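Local coordinates for protein Serpin48 (Tenebrio molitor, PDB 3OZQ) that acts as a highly specific serpin of insect innate immunity, inhibiting the serine protease SPE, at residues N159-V164 and I310-Q315; K96-T101 and Q120-D125; L135-V140 and N150-E155; E58-V63 and K289-D294. All coordinates share one frame; numbering follows the deposited sequence.

Contact 1. Residues N159-V164 and I310-Q315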
loop_
_atom_site.group_PDB
_atom_site.type_symbol
_atom_site.label_atom_id
_atom_site.label_comp_id
_atom_site.label_asym_id
_atom_site.label_seq_id
_atom_site.Cartn_x
_atom_site.Cartn_y
_atom_site.Cartn_z
ATOM N N ASN A 159 6.955 -1.198 -28.426
ATOM C CA ASN A 159 8.249 -0.856 -28.996
ATOM C C ASN A 159 8.933 0.286 -28.248
ATOM O O ASN A 159 10.156 0.395 -28.267
ATOM C CB ASN A 159 8.157 -0.572 -30.512
ATOM C CG ASN A 159 6.920 0.235 -30.898
ATOM O OD1 ASN A 159 7.020 1.406 -31.260
ATOM N ND2 ASN A 159 5.756 -0.403 -30.858
ATOM N N LEU A 160 8.146 1.119 -27.570
ATOM C CA LEU A 160 8.717 2.220 -26.795
ATOM C C LEU A 160 8.928 1.948 -25.295
ATOM O O LEU A 160 9.307 2.850 -24.559
ATOM C CB LEU A 160 7.876 3.483 -26.960
ATOM C CG LEU A 160 8.179 4.358 -28.175
ATOM C CD1 LEU A 160 7.413 5.662 -28.033
ATOM C CD2 LEU A 160 9.670 4.613 -28.305
ATOM N N THR A 161 8.689 0.728 -24.832
ATOM C CA THR A 161 8.887 0.450 -23.414
ATOM C C THR A 161 10.368 0.602 -23.097
ATOM O O THR A 161 11.206 -0.048 -23.728
ATOM C CB THR A 161 8.373 -0.946 -23.001
ATOM O OG1 THR A 161 6.991 -1.061 -23.339
ATOM C CG2 THR A 161 8.525 -1.147 -21.488
ATOM N N ARG A 162 10.677 1.489 -22.146
ATOM C CA ARG A 162 12.054 1.847 -21.788
ATOM C C ARG A 162 12.406 1.519 -20.336
ATOM O O ARG A 162 13.414 0.878 -20.071
ATOM C CB ARG A 162 12.308 3.336 -22.057
ATOM C CG ARG A 162 12.831 3.627 -23.487
ATOM C CD ARG A 162 12.377 4.997 -24.009
ATOM N NE ARG A 162 10.912 5.113 -24.100
ATOM C CZ ARG A 162 10.271 6.241 -24.398
ATOM N NH1 ARG A 162 10.957 7.348 -24.639
ATOM N NH2 ARG A 162 8.952 6.270 -24.461
ATOM N N VAL A 163 11.582 1.981 -19.400
ATOM C CA VAL A 163 11.730 1.575 -17.996
ATOM C C VAL A 163 10.394 1.207 -17.373
ATOM O O VAL A 163 9.411 1.962 -17.474
ATOM C CB VAL A 163 12.375 2.673 -17.126
ATOM C CG1 VAL A 163 12.404 2.237 -15.651
ATOM C CG2 VAL A 163 13.779 2.994 -17.623
ATOM N N VAL A 164 10.363 0.047 -16.720
ATOM C CA VAL A 164 9.167 -0.406 -16.042
ATOM C C VAL A 164 9.471 -0.600 -14.565
ATOM O O VAL A 164 10.413 -1.312 -14.214
ATOM C CB VAL A 164 8.650 -1.730 -16.637
ATOM C CG1 VAL A 164 7.458 -2.247 -15.832
ATOM C CG2 VAL A 164 8.279 -1.526 -18.101
ATOM N N ILE A 310 10.335 6.711 -17.771
ATOM C CA ILE A 310 9.573 5.718 -17.043
ATOM C C ILE A 310 8.335 5.406 -17.864
ATOM O O ILE A 310 7.465 6.256 -18.038
ATOM C CB ILE A 310 9.135 6.197 -15.641
ATOM C CG1 ILE A 310 10.347 6.480 -14.747
ATOM C CG2 ILE A 310 8.256 5.151 -14.994
ATOM C CD1 ILE A 310 9.945 6.860 -13.289
ATOM N N SER A 311 8.251 4.179 -18.353
ATOM C CA SER A 311 7.165 3.802 -19.250
ATOM C C SER A 311 5.920 3.340 -18.490
ATOM O O SER A 311 4.795 3.658 -18.870
ATOM C CB SER A 311 7.634 2.706 -20.203
ATOM O OG SER A 311 8.788 3.108 -20.907
ATOM N N ASN A 312 6.125 2.558 -17.439
ATOM C CA ASN A 312 5.001 2.077 -16.638
ATOM C C ASN A 312 5.380 1.968 -15.171
ATOM O O ASN A 312 6.546 1.756 -14.852
ATOM C CB ASN A 312 4.508 0.720 -17.144
ATOM C CG ASN A 312 4.301 0.702 -18.645
ATOM O OD1 ASN A 312 5.259 0.686 -19.402
ATOM N ND2 ASN A 312 3.051 0.734 -19.078
ATOM N N ILE A 313 4.388 2.118 -14.288
ATOM C CA ILE A 313 4.579 1.856 -12.869
ATOM C C ILE A 313 3.385 1.065 -12.356
ATOM O O ILE A 313 2.272 1.560 -12.327
ATOM C CB ILE A 313 4.701 3.152 -12.034
ATOM C CG1 ILE A 313 5.722 4.105 -12.658
ATOM C CG2 ILE A 313 5.104 2.814 -10.605
ATOM C CD1 ILE A 313 5.790 5.456 -11.927
ATOM N N VAL A 314 3.627 -0.170 -11.961
ATOM C CA VAL A 314 2.542 -1.082 -11.681
ATOM C C VAL A 314 2.683 -1.672 -10.290
ATOM O O VAL A 314 3.676 -2.337 -9.979
ATOM C CB VAL A 314 2.460 -2.211 -12.760
ATOM C CG1 VAL A 314 1.238 -3.096 -12.508
ATOM C CG2 VAL A 314 2.354 -1.594 -14.127
ATOM N N GLN A 315 1.713 -1.368 -9.442
ATOM C CA GLN A 315 1.641 -1.998 -8.125
ATOM C C GLN A 315 0.573 -3.067 -8.093
ATOM O O GLN A 315 -0.532 -2.866 -8.577
ATOM C CB GLN A 315 1.371 -0.962 -7.042
ATOM C CG GLN A 315 1.388 -1.537 -5.634
ATOM C CD GLN A 315 1.164 -0.482 -4.583
ATOM O OE1 GLN A 315 2.119 0.123 -4.094
ATOM N NE2 GLN A 315 -0.099 -0.255 -4.218
HETATM O O HOH W 1 7.389 4.499 -23.035
HETATM O O HOH W 2 5.197 0.258 -22.001
#

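Contact 2. Residues K96-T101 and Q120-D125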
loop_
_atom_site.group_PDB
_atom_site.type_symbol
_atom_site.label_atom_id
_atom_site.label_comp_id
_atom_site.label_asym_id
_atom_site.label_seq_id
_atom_site.Cartn_x
_atom_site.Cartn_y
_atom_site.Cartn_z
ATOM N N LYS A 96 11.100 -4.042 -8.454
ATOM C CA LYS A 96 12.146 -4.130 -9.460
ATOM C C LYS A 96 12.003 -3.057 -10.521
ATOM O O LYS A 96 10.899 -2.627 -10.859
ATOM C CB LYS A 96 12.128 -5.515 -10.092
ATOM C CG LYS A 96 13.011 -5.636 -11.296
ATOM C CD LYS A 96 14.208 -6.472 -11.033
ATOM C CE LYS A 96 13.844 -7.923 -10.932
ATOM N NZ LYS A 96 15.041 -8.743 -11.312
ATOM N N ILE A 97 13.141 -2.617 -11.047
ATOM C CA ILE A 97 13.146 -1.667 -12.136
ATOM C C ILE A 97 13.770 -2.374 -13.313
ATOM O O ILE A 97 14.975 -2.599 -13.327
ATOM C CB ILE A 97 13.937 -0.399 -11.774
ATOM C CG1 ILE A 97 13.233 0.345 -10.627
ATOM C CG2 ILE A 97 14.074 0.515 -12.981
ATOM C CD1 ILE A 97 13.749 1.764 -10.415
ATOM N N TYR A 98 12.941 -2.781 -14.266
ATOM C CA TYR A 98 13.431 -3.435 -15.482
ATOM C C TYR A 98 13.724 -2.391 -16.546
ATOM O O TYR A 98 12.898 -1.509 -16.779
ATOM C CB TYR A 98 12.401 -4.417 -16.020
ATOM C CG TYR A 98 12.298 -5.696 -15.239
ATOM C CD1 TYR A 98 13.111 -6.782 -15.534
ATOM C CD2 TYR A 98 11.387 -5.819 -14.194
ATOM C CE1 TYR A 98 13.011 -7.955 -14.819
ATOM C CE2 TYR A 98 11.276 -6.984 -13.479
ATOM C CZ TYR A 98 12.085 -8.052 -13.791
ATOM O OH TYR A 98 11.972 -9.211 -13.065
ATOM N N VAL A 99 14.885 -2.522 -17.202
ATOM C CA VAL A 99 15.367 -1.534 -18.164
ATOM C C VAL A 99 15.687 -2.116 -19.565
ATOM O O VAL A 99 16.221 -3.216 -19.691
ATOM C CB VAL A 99 16.600 -0.783 -17.595
ATOM C CG1 VAL A 99 17.075 0.270 -18.562
ATOM C CG2 VAL A 99 16.250 -0.152 -16.227
ATOM N N LYS A 100 15.330 -1.362 -20.597
ATOM C CA LYS A 100 15.496 -1.750 -22.003
ATOM C C LYS A 100 16.910 -2.298 -22.243
ATOM O O LYS A 100 17.874 -1.661 -21.822
ATOM C CB LYS A 100 15.248 -0.501 -22.854
ATOM C CG LYS A 100 15.199 -0.671 -24.362
ATOM C CD LYS A 100 14.864 0.677 -24.997
ATOM C CE LYS A 100 15.164 0.709 -26.505
ATOM N NZ LYS A 100 14.179 -0.073 -27.319
ATOM N N THR A 101 17.040 -3.463 -22.893
ATOM C CA THR A 101 18.358 -4.125 -22.991
ATOM C C THR A 101 19.428 -3.227 -23.598
ATOM O O THR A 101 20.602 -3.323 -23.242
ATOM C CB THR A 101 18.370 -5.521 -23.728
ATOM O OG1 THR A 101 17.370 -5.579 -24.755
ATOM C CG2 THR A 101 18.141 -6.663 -22.745
ATOM N N GLN A 120 15.449 -4.253 -6.769
ATOM C CA GLN A 120 16.585 -4.471 -7.656
ATOM C C GLN A 120 16.335 -3.930 -9.048
ATOM O O GLN A 120 15.246 -3.443 -9.338
ATOM C CB GLN A 120 16.996 -5.935 -7.674
ATOM C CG GLN A 120 16.040 -6.855 -8.323
ATOM C CD GLN A 120 16.369 -8.291 -8.003
ATOM O OE1 GLN A 120 16.213 -9.180 -8.841
ATOM N NE2 GLN A 120 16.825 -8.527 -6.777
ATOM N N SER A 121 17.361 -3.979 -9.900
ATOM C CA SER A 121 17.219 -3.482 -11.259
ATOM C C SER A 121 17.929 -4.419 -12.223
ATOM O O SER A 121 18.937 -5.038 -11.877
ATOM C CB SER A 121 17.744 -2.055 -11.372
ATOM O OG SER A 121 17.536 -1.530 -12.673
ATOM N N GLU A 122 17.383 -4.531 -13.427
ATOM C CA GLU A 122 17.775 -5.586 -14.350
ATOM C C GLU A 122 17.397 -5.191 -15.772
ATOM O O GLU A 122 16.382 -4.517 -15.984
ATOM C CB GLU A 122 17.088 -6.889 -13.924
ATOM C CG GLU A 122 17.238 -8.068 -14.859
ATOM C CD GLU A 122 16.860 -9.380 -14.187
ATOM O OE1 GLU A 122 16.222 -10.246 -14.843
ATOM O OE2 GLU A 122 17.214 -9.550 -12.995
ATOM N N ASN A 123 18.240 -5.569 -16.739
ATOM C CA ASN A 123 17.947 -5.352 -18.155
ATOM C C ASN A 123 17.045 -6.440 -18.680
ATOM O O ASN A 123 17.170 -7.598 -18.285
ATOM C CB ASN A 123 19.231 -5.319 -19.010
ATOM C CG ASN A 123 19.890 -3.960 -19.017
ATOM O OD1 ASN A 123 19.377 -3.013 -19.606
ATOM N ND2 ASN A 123 21.038 -3.855 -18.358
ATOM N N VAL A 124 16.145 -6.075 -19.585
ATOM C CA VAL A 124 15.232 -7.045 -20.167
ATOM C C VAL A 124 14.875 -6.571 -21.558
ATOM O O VAL A 124 14.775 -5.369 -21.799
ATOM C CB VAL A 124 13.933 -7.226 -19.309
ATOM C CG1 VAL A 124 13.127 -5.934 -19.260
ATOM C CG2 VAL A 124 13.075 -8.362 -19.851
ATOM N N ASP A 125 14.706 -7.517 -22.476
ATOM C CA ASP A 125 14.293 -7.188 -23.830
ATOM C C ASP A 125 12.780 -7.090 -23.922
ATOM O O ASP A 125 12.087 -8.105 -23.869
ATOM C CB ASP A 125 14.785 -8.246 -24.818
ATOM C CG ASP A 125 14.580 -7.825 -26.267
ATOM O OD1 ASP A 125 13.879 -6.817 -26.502
ATOM O OD2 ASP A 125 15.116 -8.502 -27.171
HETATM O O HOH W 3 14.208 -11.328 -13.444
#

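Contact 3. Residues L135-V140 and N150-E155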
loop_
_atom_site.group_PDB
_atom_site.type_symbol
_atom_site.label_atom_id
_atom_site.label_comp_id
_atom_site.label_asym_id
_atom_site.label_seq_id
_atom_site.Cartn_x
_atom_site.Cartn_y
_atom_site.Cartn_z
ATOM N N LEU A 135 8.718 -13.126 -17.891
ATOM C CA LEU A 135 9.970 -13.052 -17.150
ATOM C C LEU A 135 9.765 -12.230 -15.881
ATOM O O LEU A 135 10.119 -12.664 -14.784
ATOM C CB LEU A 135 11.049 -12.418 -18.038
ATOM C CG LEU A 135 12.530 -12.308 -17.654
ATOM C CD1 LEU A 135 12.829 -10.988 -16.949
ATOM C CD2 LEU A 135 12.988 -13.504 -16.829
ATOM N N MET A 136 9.187 -11.046 -16.045
ATOM C CA MET A 136 8.931 -10.153 -14.922
ATOM C C MET A 136 7.955 -10.800 -13.943
ATOM O O MET A 136 8.196 -10.807 -12.745
ATOM C CB MET A 136 8.403 -8.807 -15.416
ATOM C CG MET A 136 9.415 -8.048 -16.249
ATOM S SD MET A 136 8.777 -6.542 -17.006
ATOM C CE MET A 136 8.514 -5.528 -15.581
ATOM N N ASN A 137 6.873 -11.375 -14.460
ATOM C CA ASN A 137 5.885 -12.030 -13.606
ATOM C C ASN A 137 6.427 -13.235 -12.858
ATOM O O ASN A 137 6.011 -13.513 -11.739
ATOM C CB ASN A 137 4.651 -12.440 -14.415
ATOM C CG ASN A 137 3.892 -11.245 -14.943
ATOM O OD1 ASN A 137 4.087 -10.120 -14.474
ATOM N ND2 ASN A 137 3.022 -11.476 -15.921
ATOM N N ALA A 138 7.345 -13.965 -13.486
ATOM C CA ALA A 138 7.869 -15.177 -12.869
ATOM C C ALA A 138 8.757 -14.768 -11.708
ATOM O O ALA A 138 8.766 -15.422 -10.661
ATOM C CB ALA A 138 8.645 -16.022 -13.882
ATOM N N TRP A 139 9.482 -13.672 -11.900
ATOM C CA TRP A 139 10.336 -13.128 -10.860
ATOM C C TRP A 139 9.476 -12.732 -9.664
ATOM O O TRP A 139 9.755 -13.118 -8.531
ATOM C CB TRP A 139 11.133 -11.918 -11.357
ATOM C CG TRP A 139 12.049 -11.384 -10.282
ATOM C CD1 TRP A 139 13.272 -11.878 -9.935
ATOM C CD2 TRP A 139 11.787 -10.292 -9.385
ATOM N NE1 TRP A 139 13.797 -11.154 -8.891
ATOM C CE2 TRP A 139 12.907 -10.173 -8.536
ATOM C CE3 TRP A 139 10.725 -9.392 -9.233
ATOM C CZ2 TRP A 139 12.995 -9.192 -7.543
ATOM C CZ3 TRP A 139 10.813 -8.416 -8.241
ATOM C CH2 TRP A 139 11.940 -8.325 -7.413
ATOM N N VAL A 140 8.421 -11.969 -9.936
ATOM C CA VAL A 140 7.467 -11.578 -8.901
ATOM C C VAL A 140 6.910 -12.789 -8.151
ATOM O O VAL A 140 6.773 -12.762 -6.930
ATOM C CB VAL A 140 6.294 -10.772 -9.494
ATOM C CG1 VAL A 140 5.074 -10.789 -8.536
ATOM C CG2 VAL A 140 6.728 -9.353 -9.806
ATOM N N ASN A 150 0.809 -12.792 -12.467
ATOM C CA ASN A 150 0.377 -12.006 -13.604
ATOM C C ASN A 150 0.313 -10.521 -13.316
ATOM O O ASN A 150 -0.651 -9.852 -13.679
ATOM C CB ASN A 150 -0.989 -12.509 -14.076
ATOM C CG ASN A 150 -0.911 -13.902 -14.639
ATOM O OD1 ASN A 150 -0.446 -14.091 -15.760
ATOM N ND2 ASN A 150 -1.334 -14.891 -13.858
ATOM N N LEU A 151 1.340 -10.005 -12.659
ATOM C CA LEU A 151 1.382 -8.583 -12.369
ATOM C C LEU A 151 1.383 -7.767 -13.655
ATOM O O LEU A 151 0.579 -6.851 -13.812
ATOM C CB LEU A 151 2.599 -8.234 -11.506
ATOM C CG LEU A 151 2.625 -6.794 -10.981
ATOM C CD1 LEU A 151 3.371 -6.704 -9.647
ATOM C CD2 LEU A 151 3.221 -5.852 -12.016
ATOM N N VAL A 152 2.295 -8.106 -14.564
ATOM C CA VAL A 152 2.462 -7.382 -15.832
ATOM C C VAL A 152 1.542 -7.992 -16.881
ATOM O O VAL A 152 1.586 -9.199 -17.144
ATOM C CB VAL A 152 3.918 -7.450 -16.347
ATOM C CG1 VAL A 152 4.045 -6.796 -17.740
ATOM C CG2 VAL A 152 4.886 -6.791 -15.350
ATOM N N ASP A 153 0.685 -7.157 -17.448
ATOM C CA ASP A 153 -0.143 -7.551 -18.573
ATOM C C ASP A 153 0.633 -7.207 -19.832
ATOM O O ASP A 153 0.859 -6.031 -20.117
ATOM C CB ASP A 153 -1.470 -6.799 -18.530
ATOM C CG ASP A 153 -2.302 -6.998 -19.792
ATOM O OD1 ASP A 153 -3.514 -6.738 -19.728
ATOM O OD2 ASP A 153 -1.750 -7.400 -20.842
ATOM N N PRO A 154 1.044 -8.234 -20.595
ATOM C CA PRO A 154 1.958 -8.025 -21.718
ATOM C C PRO A 154 1.470 -6.940 -22.675
ATOM O O PRO A 154 2.269 -6.325 -23.374
ATOM C CB PRO A 154 1.995 -9.396 -22.401
ATOM C CG PRO A 154 0.768 -10.074 -21.976
ATOM C CD PRO A 154 0.531 -9.614 -20.565
ATOM N N GLU A 155 0.172 -6.687 -22.681
ATOM C CA GLU A 155 -0.386 -5.663 -23.551
ATOM C C GLU A 155 0.135 -4.253 -23.254
ATOM O O GLU A 155 0.077 -3.378 -24.119
ATOM C CB GLU A 155 -1.916 -5.695 -23.495
ATOM C CG GLU A 155 -2.519 -6.966 -24.090
ATOM C CD GLU A 155 -2.293 -7.087 -25.590
ATOM O OE1 GLU A 155 -3.176 -6.642 -26.355
ATOM O OE2 GLU A 155 -1.243 -7.629 -26.006
HETATM O O HOH W 4 3.299 -11.930 -11.107
#

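Contact 4. Residues E58-V63 and K289-D294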
loop_
_atom_site.group_PDB
_atom_site.type_symbol
_atom_site.label_atom_id
_atom_site.label_comp_id
_atom_site.label_asym_id
_atom_site.label_seq_id
_atom_site.Cartn_x
_atom_site.Cartn_y
_atom_site.Cartn_z
ATOM N N GLU A 58 14.181 16.326 -9.365
ATOM C CA GLU A 58 13.702 17.337 -8.431
ATOM C C GLU A 58 12.184 17.309 -8.295
ATOM O O GLU A 58 11.650 17.477 -7.204
ATOM C CB GLU A 58 14.176 18.728 -8.862
ATOM C CG GLU A 58 13.746 19.849 -7.922
ATOM C CD GLU A 58 14.266 19.662 -6.508
ATOM O OE1 GLU A 58 15.222 18.876 -6.316
ATOM O OE2 GLU A 58 13.710 20.298 -5.584
ATOM N N GLU A 59 11.492 17.114 -9.413
ATOM C CA GLU A 59 10.044 16.954 -9.405
ATOM C C GLU A 59 9.653 15.812 -8.482
ATOM O O GLU A 59 8.888 16.000 -7.539
ATOM C CB GLU A 59 9.529 16.658 -10.810
ATOM C CG GLU A 59 8.845 17.816 -11.498
ATOM C CD GLU A 59 8.351 17.440 -12.882
ATOM O OE1 GLU A 59 8.417 16.240 -13.232
ATOM O OE2 GLU A 59 7.905 18.342 -13.623
ATOM N N ILE A 60 10.186 14.623 -8.746
ATOM C CA ILE A 60 9.875 13.457 -7.918
ATOM C C ILE A 60 10.062 13.795 -6.446
ATOM O O ILE A 60 9.271 13.380 -5.590
ATOM C CB ILE A 60 10.752 12.262 -8.296
ATOM C CG1 ILE A 60 10.393 11.781 -9.710
ATOM C CG2 ILE A 60 10.592 11.126 -7.314
ATOM C CD1 ILE A 60 11.371 10.796 -10.276
ATOM N N ARG A 61 11.106 14.562 -6.154
ATOM C CA ARG A 61 11.398 14.951 -4.780
ATOM C C ARG A 61 10.286 15.842 -4.231
ATOM O O ARG A 61 9.856 15.684 -3.091
ATOM C CB ARG A 61 12.737 15.688 -4.716
ATOM C CG ARG A 61 13.457 15.576 -3.382
ATOM C CD ARG A 61 14.307 16.819 -3.124
ATOM N NE ARG A 61 13.455 17.986 -2.908
ATOM C CZ ARG A 61 13.892 19.232 -2.758
ATOM N NH1 ARG A 61 15.193 19.501 -2.805
ATOM N NH2 ARG A 61 13.018 20.215 -2.564
ATOM N N GLN A 62 9.838 16.774 -5.066
ATOM C CA GLN A 62 8.788 17.727 -4.738
ATOM C C GLN A 62 7.494 17.009 -4.414
ATOM O O GLN A 62 6.823 17.356 -3.444
ATOM C CB GLN A 62 8.568 18.698 -5.911
ATOM C CG GLN A 62 7.353 19.640 -5.805
ATOM C CD GLN A 62 6.774 20.031 -7.176
ATOM O OE1 GLN A 62 7.259 19.586 -8.212
ATOM N NE2 GLN A 62 5.729 20.849 -7.177
ATOM N N VAL A 63 7.130 16.010 -5.217
ATOM C CA VAL A 63 5.856 15.320 -4.995
ATOM C C VAL A 63 5.903 14.366 -3.803
ATOM O O VAL A 63 4.928 14.220 -3.074
ATOM C CB VAL A 63 5.305 14.617 -6.272
ATOM C CG1 VAL A 63 6.315 14.663 -7.381
ATOM C CG2 VAL A 63 4.883 13.188 -5.962
ATOM N N LYS A 289 5.898 14.762 -13.956
ATOM C CA LYS A 289 5.628 14.863 -15.391
ATOM C C LYS A 289 6.863 14.513 -16.214
ATOM O O LYS A 289 6.815 13.622 -17.065
ATOM C CB LYS A 289 5.123 16.261 -15.766
ATOM C CG LYS A 289 3.915 16.749 -14.961
ATOM C CD LYS A 289 2.916 15.623 -14.662
ATOM C CE LYS A 289 1.466 16.098 -14.741
ATOM N NZ LYS A 289 0.926 15.975 -16.136
ATOM N N LYS A 290 7.971 15.196 -15.925
ATOM C CA LYS A 290 9.202 15.063 -16.699
ATOM C C LYS A 290 9.647 13.620 -16.885
ATOM O O LYS A 290 10.022 13.228 -17.985
ATOM C CB LYS A 290 10.340 15.862 -16.056
ATOM C CG LYS A 290 10.653 17.189 -16.744
ATOM C CD LYS A 290 9.429 18.090 -16.844
ATOM C CE LYS A 290 9.739 19.357 -17.632
ATOM N NZ LYS A 290 10.832 20.155 -16.997
ATOM N N ALA A 291 9.610 12.838 -15.808
ATOM C CA ALA A 291 10.172 11.492 -15.831
ATOM C C ALA A 291 9.447 10.555 -16.795
ATOM O O ALA A 291 9.977 9.502 -17.144
ATOM C CB ALA A 291 10.204 10.900 -14.438
ATOM N N PHE A 292 8.236 10.936 -17.200
ATOM C CA PHE A 292 7.414 10.105 -18.090
ATOM C C PHE A 292 7.487 10.542 -19.555
ATOM O O PHE A 292 6.900 9.896 -20.427
ATOM C CB PHE A 292 5.940 10.159 -17.660
ATOM C CG PHE A 292 5.686 9.707 -16.247
ATOM C CD1 PHE A 292 6.204 8.512 -15.775
ATOM C CD2 PHE A 292 4.907 10.482 -15.389
ATOM C CE1 PHE A 292 5.929 8.088 -14.460
ATOM C CE2 PHE A 292 4.644 10.075 -14.085
ATOM C CZ PHE A 292 5.151 8.880 -13.617
ATOM N N GLY A 293 8.182 11.644 -19.822
ATOM C CA GLY A 293 8.175 12.245 -21.149
ATOM C C GLY A 293 9.543 12.521 -21.747
ATOM O O GLY A 293 10.550 11.986 -21.283
ATOM N N ASP A 294 9.577 13.365 -22.777
ATOM C CA ASP A 294 10.803 13.596 -23.554
ATOM C C ASP A 294 11.911 14.311 -22.796
ATOM O O ASP A 294 13.089 14.105 -23.078
ATOM C CB ASP A 294 10.499 14.374 -24.838
ATOM C CG ASP A 294 9.818 13.522 -25.889
ATOM O OD1 ASP A 294 10.038 12.293 -25.889
ATOM O OD2 ASP A 294 9.068 14.084 -26.716
HETATM O O HOH W 5 9.958 14.127 -12.953
#

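Contact 1. Residues N159-V164 and I310-Q315
S311 holds its OG anti to its own carbonyl carbon (chi1 -55°), and this sets the hydroxyl against the backbone of R162 and V163. R162 N donates to S311 OG at 2.8 Å, almost straight. V163 N adds a weak bond to the same oxygen. Water 1 is the third partner of the hydroxyl and ties it to L160 O and R162 NH2. The R162 chain bends back, and its NE also reaches L160 O, at 2.8 Å. The backbone of S311 turns in a helical way (psi -42°), consistent with V163 O facing two successive N-H groups: S311 N donates at 2.7 Å, and N312 N bonds weakly at 3.3 Å. On the side of V164 and N312, V164 CG2 lies 4.0 Å from N312 OD1. Water 2 joins that OD1 to T161 OG1, which also bonds to N158. An alanine at S311 would probably leave R162 N without its acceptor and take one partner from water 1. V164 and N312 pair in parallel here, between strands 163-174 and 310-321, the neighbours between which the reactive loop inserts in inhibitory serpins.

Contact 2. Residues K96-T101 and Q120-D125
K96 reaches from strand 90-100 to two side chains of strand 120-124. A bend at chi2 (109°) and another at chi3 fold its chain over toward Q120. NZ meets Q120 OE1 at 2.8 Å, in the plane of the amide carbonyl and on a lone pair. The same nitrogen forms a salt bridge with E122 OE2 at 2.9 Å. With the K96 chain lying against Q120 and both polar bonds made by NZ, this corner is closely filled. W139 of helix 129-143 adds a cation-pi contact to K96. An alanine in place of K96 would probably leave the E122 carboxylate without its counter-charge and open a gap beside Q120. Y98 and E122 lie side by side and point the same way, with ring and carboxylate planes 75° apart. Water 3 joins Y98 OH to E122 OE1. Next to the ring, V124 CG1 packs 3.7 Å from Y98 CB.

The two strands run parallel and are linked through helix 107-115, a beta-alpha-beta connection at the edge of the large serpin sheet. Their backbone bonds run from I97 N to Q120 O through to V124 N and V99 O. I97 O is held twice: E122 N and S121 OG approach from opposite faces of its plane, the hydroxyl at 2.9 Å.

The far end is looser. K100 and V124 have drawn apart to 5.6 Å between their CA atoms, and their side chains diverge. Exposed T101 adds mostly van der Waals contact, with CG2 3.5 Å from D125 N. The carboxylate of D125 turns instead to S127 N.

Contact 3. Residues L135-V140 and N150-E155
N137 and V152 carry the polar part of this contact. The N137 amide pairs with both backbone polar groups of V152. V152 N donates to N137 OD1 at 2.7 Å, tilted 20° from the carbonyl plane. N137 ND2 donates back to V152 O at 3.0 Å, nearly straight, in the amide plane and on a lone pair. A chi1 of -66° puts CG of N137 anti to the carbonyl carbon, on the way to the loop. The pair of bonds should then fix the rotation of the amide. Water 4 adds a second bridge, from N137 O to L151 N. The loop itself is turned by an Asx turn, in which D153 OD2 accepts from E155 N.

In serpin terms, helix 129-143 is helix F. It lies across the face of the large sheet, and the chain then passes back beneath it towards strand 163-174. Residues 150-155 belong to that return.

Apolar contacts flank the amide. M136 CE touches V152 CG2 at 3.8 Å, its chain bent at chi3. M136 also packs on V164 and I166 of the sheet. V140 CG2 lies 4.3 Å from L151 CD1, a lighter touch. L151 itself reaches down to I166 and A168. V152 CB sits 3.3 Å from N137 OD1, so the valine closes in on the buried amide oxygen.

Contact 4. Residues E58-V63 and K289-D294
E59 and K290 bring the two backbones nearest, with their CA atoms 7.6 Å apart, so the gap between helix 54-63 and the loop is spanned by side chains. The loop part is a short 3-10 turn, residues 290-292, in the helical part of the serpin fold. After a further loop the chain enters strand 310-321, and A291 bonds to I310 through the backbone.

E59 is the main link. Its chain is extended beyond CG and carries the carboxylate to the start of the turn. OE1 there accepts two successive backbone N-H groups. K290 N comes in on the syn lone pair at 2.9 Å. K289 N comes at 3.0 Å from above the carboxylate plane, 49° out of it. A negative group facing the N-H end of a helical turn is probably favourable electrostatically.

The other oxygen has a looser setting. E59 and K290 cross at about a right angle, and K290 CD lies 3.6 Å from E59 OE2. The amine of K290 runs on, leaving NZ 4.8 Å from that oxygen. E295 gives it a long, weak ion pair.

Beside the glutamate, the apolar contact is thin. I60 CD1 approaches A291 CB at 4.3 Å. I60 also packs on L45 of helix 38-50 and on V288, so it belongs to the interior. One water completes the link: it donates to E59 OE1 at 2.6 Å and accepts from A291 N.

Contacts 1 and 2 share one sheet. Strand 163-174 lies between strands 90-100 and 310-321, and V164 O and R162 O probably bond to Y98 N and K100 N. Contact 3 is the buried one; the others are partly buried. Contact 3 lies on the face with V164 and Y98, where M136 meets both. On the opposite face, with V163 and I97, I97 packs on helix 38-50, which also packs on I60 of contact 4. Contact 4 joins contact 1 through A291 and F292. Backbone pairing dominates contact 2, aided by one salt bridge. Contact 1 mixes backbone bonds with a serine's grip on backbone N-H; an asparagine and a glutamate grip backbone in contacts 3 and 4.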